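Local coordinates for protein uracil-DNA glycosylase (PDB 5X3G) that belongs to the uracil-DNA glycosylase family of DNA-repair proteins, built on a central parallel beta sheet flanked by helices, at residues A[7-11]-A[36-40]; A[89-93]-A[165-169]. The contacts are given in a common frame with arbitrary orientation. Residues are numbered along the deposited sequence.

Contact 1. Residues A[7-11]-A[36-40]; sequences TNRPI and MTLED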
loop_
_atom_site.group_PDB
_atom_site.type_symbol
_atom_site.label_atom_id
_atom_site.label_comp_id
_atom_site.label_asym_id
_atom_site.label_seq_id
_atom_site.Cartn_x
_atom_site.Cartn_y
_atom_site.Cartn_z
ATOM N N THR A 7 33.210 -9.087 1.725
ATOM C CA THR A 7 32.255 -9.446 0.682
ATOM C C THR A 7 31.613 -8.204 0.063
ATOM O O THR A 7 31.083 -7.343 0.768
ATOM C CB THR A 7 31.155 -10.383 1.225
ATOM O OG1 THR A 7 30.131 -10.524 0.287
ATOM C CG2 THR A 7 30.585 -9.871 2.499
ATOM N N ASN A 8 31.666 -8.129 -1.265
ATOM C CA ASN A 8 31.215 -6.942 -1.978
ATOM C C ASN A 8 29.699 -6.797 -1.904
ATOM O O ASN A 8 28.964 -7.787 -1.845
ATOM C CB ASN A 8 31.667 -7.006 -3.439
ATOM C CG ASN A 8 31.944 -5.639 -4.026
ATOM O OD1 ASN A 8 33.018 -5.069 -3.826
ATOM N ND2 ASN A 8 30.975 -5.104 -4.759
ATOM N N ARG A 9 29.232 -5.540 -1.904
ATOM C CA ARG A 9 27.816 -5.211 -1.892
ATOM C C ARG A 9 27.426 -4.534 -3.201
ATOM O O ARG A 9 28.221 -3.775 -3.766
ATOM C CB ARG A 9 27.465 -4.284 -0.719
ATOM C CG ARG A 9 28.142 -4.637 0.599
ATOM C CD ARG A 9 27.890 -6.080 1.018
ATOM N NE ARG A 9 26.571 -6.268 1.610
ATOM C CZ ARG A 9 25.563 -6.879 0.999
ATOM N NH1 ARG A 9 25.727 -7.364 -0.224
ATOM N NH2 ARG A 9 24.392 -7.011 1.608
ATOM N N PRO A 10 26.188 -4.793 -3.722
ATOM C CA PRO A 10 25.776 -4.242 -5.025
ATOM C C PRO A 10 25.212 -2.828 -4.914
ATOM O O PRO A 10 24.093 -2.540 -5.344
ATOM C CB PRO A 10 24.726 -5.259 -5.486
ATOM C CG PRO A 10 24.085 -5.703 -4.211
ATOM C CD PRO A 10 25.170 -5.700 -3.160
ATOM N N ILE A 11 26.009 -1.925 -4.338
ATOM C CA ILE A 11 25.540 -0.567 -4.065
ATOM C C ILE A 11 25.176 0.151 -5.361
ATOM O O ILE A 11 24.114 0.778 -5.469
ATOM C CB ILE A 11 26.599 0.212 -3.265
ATOM C CG1 ILE A 11 26.854 -0.466 -1.915
ATOM C CG2 ILE A 11 26.172 1.660 -3.088
ATOM C CD1 ILE A 11 27.528 0.426 -0.893
HETATM N N MSE A 36 20.056 -3.497 1.722
HETATM C CA MSE A 36 21.308 -4.224 1.886
HETATM C C MSE A 36 21.199 -5.337 2.926
HETATM O O MSE A 36 22.158 -6.078 3.144
HETATM C CB MSE A 36 22.443 -3.268 2.255
HETATM C CG MSE A 36 22.963 -2.459 1.074
HETATM SE SE MSE A 36 24.527 -1.377 1.499
HETATM C CE MSE A 36 23.673 0.086 2.458
ATOM N N THR A 37 20.032 -5.457 3.566
ATOM C CA THR A 37 19.804 -6.580 4.467
ATOM C C THR A 37 19.373 -7.841 3.726
ATOM O O THR A 37 19.413 -8.930 4.308
ATOM C CB THR A 37 18.759 -6.213 5.525
ATOM O OG1 THR A 37 17.484 -6.032 4.900
ATOM C CG2 THR A 37 19.156 -4.927 6.244
ATOM N N LEU A 38 18.970 -7.720 2.464
ATOM C CA LEU A 38 18.651 -8.894 1.665
ATOM C C LEU A 38 19.920 -9.664 1.325
ATOM O O LEU A 38 20.972 -9.084 1.042
ATOM C CB LEU A 38 17.921 -8.491 0.382
ATOM C CG LEU A 38 16.586 -7.758 0.551
ATOM C CD1 LEU A 38 16.261 -6.921 -0.679
ATOM C CD2 LEU A 38 15.468 -8.746 0.844
ATOM N N GLU A 39 19.811 -10.988 1.358
ATOM C CA GLU A 39 20.935 -11.884 1.123
ATOM C C GLU A 39 21.411 -11.704 -0.315
ATOM O O GLU A 39 20.599 -11.462 -1.213
ATOM C CB GLU A 39 20.519 -13.331 1.412
ATOM C CG GLU A 39 21.632 -14.367 1.411
ATOM C CD GLU A 39 21.978 -14.851 0.025
ATOM O OE1 GLU A 39 21.111 -14.741 -0.866
ATOM O OE2 GLU A 39 23.108 -15.348 -0.171
ATOM N N ASP A 40 22.730 -11.805 -0.522
ATOM C CA ASP A 40 23.329 -11.389 -1.791
ATOM C C ASP A 40 22.736 -12.136 -2.980
ATOM O O ASP A 40 22.432 -11.525 -4.013
ATOM C CB ASP A 40 24.846 -11.581 -1.742
ATOM C CG ASP A 40 25.563 -10.403 -1.113
ATOM O OD1 ASP A 40 25.749 -9.381 -1.809
ATOM O OD2 ASP A 40 25.937 -10.493 0.075
#
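The guanidinium of Arg9 makes the polar link between the two segments. Its NH1 lies 2.6 Å from OD1 of Asp40, a short salt bridge, while Arg9 NH2 gives a weak hydrogen bond of 2.9 Å to the carbonyl O of Met36. Both acceptors lie near the guanidinium plane, at its edge, where the N-H groups point. Arginine suits the place because one planar cation can reach a carboxylate and a backbone carbonyl at once. Its CA-to-CB bond points sideways, and chi1, chi2 and chi3, all m, fold the chain so that its end reaches the other loop. Beyond this polar centre, Ile11 CG1 packs against SE of Met36, a selenomethionine, at 4.2 Å, and Pro10 CD lies 4.0 Å from Asp40 OD1. Pro10, at the N-cap position, is the centre of an inverse gamma turn, closed by a weak bond of 2.9 Å from Ile11 N to Arg9 O; the restricted negative phi of proline fits this turn, which comes right before helix 11-20. Glu39 is the N-cap of helix 40-48, its OE1 accepting from Tyr42 N, and Asp40, the first residue of that helix, carries the charge that meets Arg9. The contact lies at the surface, joining the start of helix 11-20 to the link between helices 28-35 and 40-48; behind it, Thr37 and Leu38 rest on helix 179-196.

Contact 2. Residues A[89-93]-A[165-169]; sequences GYAFI and LLLNM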
loop_
_atom_site.group_PDB
_atom_site.type_symbol
_atom_site.label_atom_id
_atom_site.label_comp_id
_atom_site.label_asym_id
_atom_site.label_seq_id
_atom_site.Cartn_x
_atom_site.Cartn_y
_atom_site.Cartn_z
ATOM N N GLY A 89 3.382 -2.451 -7.326
ATOM C CA GLY A 89 4.342 -1.879 -6.401
ATOM C C GLY A 89 3.761 -1.085 -5.254
ATOM O O GLY A 89 4.513 -0.389 -4.559
ATOM N N TYR A 90 2.450 -1.162 -5.035
ATOM C CA TYR A 90 1.785 -0.491 -3.929
ATOM C C TYR A 90 1.001 -1.505 -3.116
ATOM O O TYR A 90 0.360 -2.399 -3.676
ATOM C CB TYR A 90 0.813 0.593 -4.414
ATOM C CG TYR A 90 1.444 1.726 -5.181
ATOM C CD1 TYR A 90 2.037 2.791 -4.520
ATOM C CD2 TYR A 90 1.422 1.745 -6.569
ATOM C CE1 TYR A 90 2.606 3.839 -5.219
ATOM C CE2 TYR A 90 1.989 2.788 -7.280
ATOM C CZ TYR A 90 2.580 3.832 -6.598
ATOM O OH TYR A 90 3.141 4.874 -7.300
ATOM N N ALA A 91 1.046 -1.356 -1.798
ATOM C CA ALA A 91 0.089 -2.056 -0.959
ATOM C C ALA A 91 -1.321 -1.573 -1.279
ATOM O O ALA A 91 -1.537 -0.410 -1.635
ATOM C CB ALA A 91 0.405 -1.832 0.521
ATOM N N PHE A 92 -2.275 -2.501 -1.203
ATOM C CA PHE A 92 -3.704 -2.204 -1.251
ATOM C C PHE A 92 -4.202 -1.806 -2.639
ATOM O O PHE A 92 -5.347 -2.108 -2.986
ATOM C CB PHE A 92 -4.055 -1.109 -0.239
ATOM C CG PHE A 92 -5.485 -1.141 0.210
ATOM C CD1 PHE A 92 -6.097 -2.349 0.498
ATOM C CD2 PHE A 92 -6.214 0.027 0.351
ATOM C CE1 PHE A 92 -7.409 -2.395 0.911
ATOM C CE2 PHE A 92 -7.531 -0.012 0.764
ATOM C CZ PHE A 92 -8.129 -1.226 1.046
ATOM N N ILE A 93 -3.374 -1.137 -3.438
ATOM C CA ILE A 93 -3.807 -0.653 -4.746
ATOM C C ILE A 93 -3.741 -1.796 -5.751
ATOM O O ILE A 93 -2.658 -2.300 -6.067
ATOM C CB ILE A 93 -2.953 0.532 -5.215
ATOM C CG1 ILE A 93 -2.953 1.638 -4.164
ATOM C CG2 ILE A 93 -3.489 1.077 -6.524
ATOM C CD1 ILE A 93 -4.326 2.202 -3.862
ATOM N N LEU A 165 2.559 5.913 3.034
ATOM C CA LEU A 165 3.451 4.982 2.356
ATOM C C LEU A 165 2.773 3.619 2.307
ATOM O O LEU A 165 2.550 2.994 3.351
ATOM C CB LEU A 165 4.795 4.888 3.081
ATOM C CG LEU A 165 5.858 3.961 2.482
ATOM C CD1 LEU A 165 6.361 4.490 1.152
ATOM C CD2 LEU A 165 7.003 3.775 3.461
ATOM N N LEU A 166 2.428 3.173 1.098
ATOM C CA LEU A 166 1.712 1.914 0.898
ATOM C C LEU A 166 2.737 0.792 0.793
ATOM O O LEU A 166 3.208 0.449 -0.292
ATOM C CB LEU A 166 0.831 2.008 -0.339
ATOM C CG LEU A 166 -0.244 3.091 -0.267
ATOM C CD1 LEU A 166 -0.782 3.417 -1.657
ATOM C CD2 LEU A 166 -1.373 2.659 0.658
ATOM N N LEU A 167 3.065 0.191 1.935
ATOM C CA LEU A 167 4.226 -0.681 2.063
ATOM C C LEU A 167 3.791 -2.127 2.275
ATOM O O LEU A 167 3.138 -2.442 3.274
ATOM C CB LEU A 167 5.110 -0.213 3.219
ATOM C CG LEU A 167 6.364 -1.036 3.511
ATOM C CD1 LEU A 167 7.273 -1.079 2.291
ATOM C CD2 LEU A 167 7.092 -0.474 4.722
ATOM N N ASN A 168 4.163 -3.000 1.341
ATOM C CA ASN A 168 3.977 -4.438 1.492
ATOM C C ASN A 168 5.129 -5.035 2.296
ATOM O O ASN A 168 6.260 -4.546 2.247
ATOM C CB ASN A 168 3.889 -5.125 0.126
ATOM C CG ASN A 168 2.485 -5.099 -0.456
ATOM O OD1 ASN A 168 1.499 -5.202 0.268
ATOM N ND2 ASN A 168 2.394 -4.952 -1.770
HETATM N N MSE A 169 4.829 -6.099 3.041
HETATM C CA MSE A 169 5.829 -6.758 3.889
HETATM C C MSE A 169 6.950 -7.367 3.053
HETATM O O MSE A 169 8.119 -7.325 3.442
HETATM C CB MSE A 169 5.179 -7.832 4.763
HETATM C CG MSE A 169 4.243 -7.278 5.819
HETATM SE SE MSE A 169 5.202 -6.229 7.149
HETATM C CE MSE A 169 4.799 -7.313 8.719
#
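Leu166 and Ala91 meet side chain to side chain, CB to CB at 4.0 Å, where a loop packs along the edge of the central parallel sheet of this alpha/beta fold. Leu166 lies on strand 164-168, an outermost strand of that sheet, and its long side chain suits a place with several apolar neighbours: its CD1 touches Ile93 CG1 at 3.8 Å and Tyr90 CD1 at 4.1 Å. Ala91, pointing toward the strand, has a methyl small enough to let the two backbones approach, with the CA atoms of Ala91 and Leu166 4.7 Å apart. Helix 152-161 packs on the Tyr90 and Ile93 side chains. On the other edge of the strand, Leu165 and Leu167 make backbone bonds to strand 73-77, which turns the carbonyl of Leu166 outward. The loop meets it with a nearly linear hydrogen bond, Ala91 N to Leu166 O at 3.2 Å and 175°. Glycine is needed at Gly89, whose phi of 89° and psi of 12° would jam a CB against the preceding carbonyl. The ring of Phe92 meets Phe119 edge-to-face, and its carbonyl accepts from Tyr81 OH. At the polar edge, Asn168 turns its amide back to the loop: Ala91 CB lies 3.6 Å from Asn168 OD1, while Tyr90 O and Asn168 ND2 are 3.8 Å apart.

From the N terminus the chain passes through helices 11-20 and 28-35 before contact 1 closes a short loop around them, fastening the start of the model to the entrance of helix 40-48. Strand 73-77 follows, and only then does contact 2 open. Its loop is far longer, taking in the small antiparallel pair 101-102 and 105-106 and the helices up to 152-161 before strand 164-168 returns beside 73-77. The contacts therefore run in series, neither nested nor crossed. Their centres lie 24 Å apart, one peripheral, the other central, yet helix 179-196 touches both: the 36-40 loop of contact 1 and Leu167 on the strand of contact 2.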